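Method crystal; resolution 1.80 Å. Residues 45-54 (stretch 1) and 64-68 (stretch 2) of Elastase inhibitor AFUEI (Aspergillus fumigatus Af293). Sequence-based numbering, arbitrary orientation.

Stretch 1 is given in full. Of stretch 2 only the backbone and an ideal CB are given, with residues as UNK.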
# COMPACT_ATOMS: atom_id res chain seq x y z
N MET A 45 5.26 -2.65 10.70
CA MET A 45 4.76 -1.50 9.98
C MET A 45 5.39 -0.21 10.48
O MET A 45 5.27 0.13 11.65
CB MET A 45 3.25 -1.40 10.16
CG MET A 45 2.49 -2.62 9.68
SD MET A 45 2.28 -2.59 7.90
CE MET A 45 3.75 -3.43 7.37
N GLU A 46 6.06 0.50 9.58
CA GLU A 46 6.52 1.88 9.81
C GLU A 46 6.44 2.56 8.45
O GLU A 46 7.06 2.09 7.50
CB GLU A 46 7.95 1.90 10.35
CG GLU A 46 8.24 0.94 11.49
CD GLU A 46 7.73 1.43 12.83
OE1 GLU A 46 7.78 0.66 13.81
OE2 GLU A 46 7.29 2.60 12.90
N TYR A 47 5.69 3.65 8.34
CA TYR A 47 5.38 4.23 7.04
C TYR A 47 6.47 5.14 6.50
O TYR A 47 6.86 6.12 7.14
CB TYR A 47 4.03 4.99 7.06
CG TYR A 47 3.71 5.75 5.79
CD1 TYR A 47 3.94 7.12 5.71
CD2 TYR A 47 3.15 5.12 4.67
CE1 TYR A 47 3.64 7.84 4.57
CE2 TYR A 47 2.86 5.84 3.51
CZ TYR A 47 3.11 7.20 3.47
OH TYR A 47 2.82 7.95 2.34
N ILE A 48 6.97 4.80 5.32
CA ILE A 48 8.03 5.59 4.69
C ILE A 48 7.57 5.93 3.28
O ILE A 48 7.53 5.08 2.40
CB ILE A 48 9.38 4.83 4.70
CG1 ILE A 48 9.78 4.49 6.13
CG2 ILE A 48 10.47 5.63 3.99
CD1 ILE A 48 11.15 3.87 6.27
N ALA A 49 7.20 7.20 3.09
CA ALA A 49 6.58 7.67 1.86
C ALA A 49 7.43 7.44 0.63
O ALA A 49 6.90 7.38 -0.46
CB ALA A 49 6.24 9.17 1.97
N SER A 50 8.75 7.33 0.83
CA SER A 50 9.71 7.19 -0.27
C SER A 50 9.95 5.74 -0.69
O SER A 50 10.60 5.48 -1.70
CB SER A 50 11.07 7.81 0.11
OG SER A 50 10.92 9.12 0.65
N ARG A 51 9.45 4.79 0.09
CA ARG A 51 9.74 3.38 -0.14
C ARG A 51 8.73 2.73 -1.07
O ARG A 51 7.51 2.78 -0.82
CB ARG A 51 9.81 2.63 1.19
CG ARG A 51 10.12 1.11 1.05
CD ARG A 51 10.49 0.53 2.38
NE ARG A 51 9.45 0.78 3.37
CZ ARG A 51 9.59 0.63 4.68
NH1 ARG A 51 10.74 0.18 5.18
NH2 ARG A 51 8.58 0.91 5.50
N LEU A 52 9.23 2.13 -2.15
CA LEU A 52 8.36 1.43 -3.06
C LEU A 52 8.29 -0.02 -2.61
O LEU A 52 9.32 -0.69 -2.47
CB LEU A 52 8.87 1.52 -4.50
CG LEU A 52 8.10 0.68 -5.51
CD1 LEU A 52 6.60 1.04 -5.50
CD2 LEU A 52 8.68 0.88 -6.90
N ASN A 53 7.08 -0.50 -2.37
CA ASN A 53 6.86 -1.89 -2.01
C ASN A 53 6.31 -2.65 -3.19
O ASN A 53 5.29 -2.28 -3.75
CB ASN A 53 5.89 -2.02 -0.83
CG ASN A 53 6.41 -1.38 0.42
OD1 ASN A 53 7.29 -1.92 1.08
ND2 ASN A 53 5.87 -0.21 0.75
N ILE A 54 7.01 -3.71 -3.58
CA ILE A 54 6.56 -4.55 -4.67
C ILE A 54 6.08 -5.85 -4.04
O ILE A 54 6.86 -6.57 -3.42
CB ILE A 54 7.71 -4.87 -5.62
CG1 ILE A 54 8.30 -3.56 -6.17
CG2 ILE A 54 7.24 -5.78 -6.75
CD1 ILE A 54 7.41 -2.87 -7.16
N UNK A 64 0.99 -6.47 -6.68
CA UNK A 64 0.65 -5.09 -6.35
C UNK A 64 1.86 -4.26 -5.98
O UNK A 64 2.97 -4.78 -5.85
CB UNK A 64 -0.36 -5.06 -5.20
N UNK A 65 1.65 -2.95 -5.81
CA UNK A 65 2.72 -2.06 -5.35
C UNK A 65 2.11 -0.88 -4.60
O UNK A 65 1.01 -0.44 -4.93
CB UNK A 65 3.57 -1.57 -6.52
N UNK A 66 2.82 -0.39 -3.60
CA UNK A 66 2.39 0.82 -2.91
C UNK A 66 3.59 1.43 -2.22
O UNK A 66 4.57 0.74 -1.95
CB UNK A 66 1.27 0.53 -1.91
N UNK A 67 3.52 2.73 -1.94
CA UNK A 67 4.59 3.40 -1.25
C UNK A 67 4.28 3.42 0.25
O UNK A 67 3.20 3.84 0.66
CB UNK A 67 4.79 4.82 -1.80
N UNK A 68 5.23 2.93 1.05
CA UNK A 68 5.07 2.89 2.49
C UNK A 68 6.24 2.20 3.15
O UNK A 68 6.44 2.30 4.37
OXT UNK A 68 7.02 1.50 2.49
CB UNK A 68 3.76 2.19 2.86

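Residues 64-67 run antiparallel to strand 52-54, and the chain ends at position 68 beside the turn from Ile 48 to Arg 51. At position 64 the CA-to-CB bond points away from stretch 1, and nothing of that stretch lies within 5.5 Å of the ideal CB of 64. The visible atoms therefore exclude little; the residue is Ser 64, whose side chain makes no contact here.

Position 65 pairs with Ile 54, and its CB lies on the sheet face that carries Leu 52 and Ile 54. The ideal CB of 65 is 4.1 Å from both Leu 52 CD1 and Ile 54 CD1, and 3.3 Å from Asn 53 O. An apolar side chain suits this setting, and a small one fits without further adjustment. It is Ala 65, its methyl touching both CD1 atoms, while Ala 65 CA approaches Asn 53 O at 3.0 Å in a CA-H...O contact.

Position 66 forms the hydrogen-bonded pair with Asn 53: Asn 53 N donates to the backbone O of 66 at 2.8 Å, and the N of 66 donates to Asn 53 O at 3.1 Å. Its CB shares a face with the Asn 53 side chain, but the ideal CB of 66 keeps 5.2 Å from Asn 53 O, leaving room for a polar, aromatic or longer aliphatic group. The residue is His 66. With chi1 in p, the His 66 ring lies close to Asn 53, whose CB sits over its face, 4.2 Å from the ring centroid, in a CH-pi contact.

At position 67, opposite Leu 52, the side chain returns to the face of Leu 52 and Ile 54. The ideal CB of 67 is 3.5 Å from Arg 51 O and 3.6 Å from Ala 49 O, close quarters that favor a compact or slender side chain such as Ala, Ser, Cys or Val. Cys 67 occupies it; Cys 67 SG, in rotamer m, reaches 4.5 Å from Leu 52 CD1 and is bonded covalently elsewhere in the structure.

Position 68 ends in a carboxylate, and stretch 1 supplies its donors. Arg 51 NE forms a salt bridge with the OXT of 68 at 2.7 Å, and Asn 53 ND2 donates to the same OXT, also at 2.7 Å. The other oxygen, the O of 68, accepts from Ile 48 N at 2.7 Å and Arg 51 NH2 at 2.8 Å. These bonds depend on the terminus, not the side chain. The ideal CB of 68, however, is a tight 3.5 Å from Tyr 47 CD2 and 3.8 Å from Asn 53 ND2, so a small residue suits best. Ala 68 places its methyl obliquely against the Tyr 47 ring.

Stretch 2 64-68: SAHCA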
# COMPACT_ATOMS: atom_id res chain seq x y z
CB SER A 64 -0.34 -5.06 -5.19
OG SER A 64 -1.03 -3.82 -5.12
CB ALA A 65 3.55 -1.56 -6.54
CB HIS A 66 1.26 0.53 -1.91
CG HIS A 66 1.68 -0.25 -0.70
ND1 HIS A 66 1.88 -1.61 -0.73
CD2 HIS A 66 1.91 0.14 0.57
CE1 HIS A 66 2.23 -2.03 0.47
NE2 HIS A 66 2.26 -0.99 1.28
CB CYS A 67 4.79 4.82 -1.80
SG CYS A 67 5.16 4.82 -3.54
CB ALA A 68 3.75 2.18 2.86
O HOH W 1 2.51 6.91 -0.69
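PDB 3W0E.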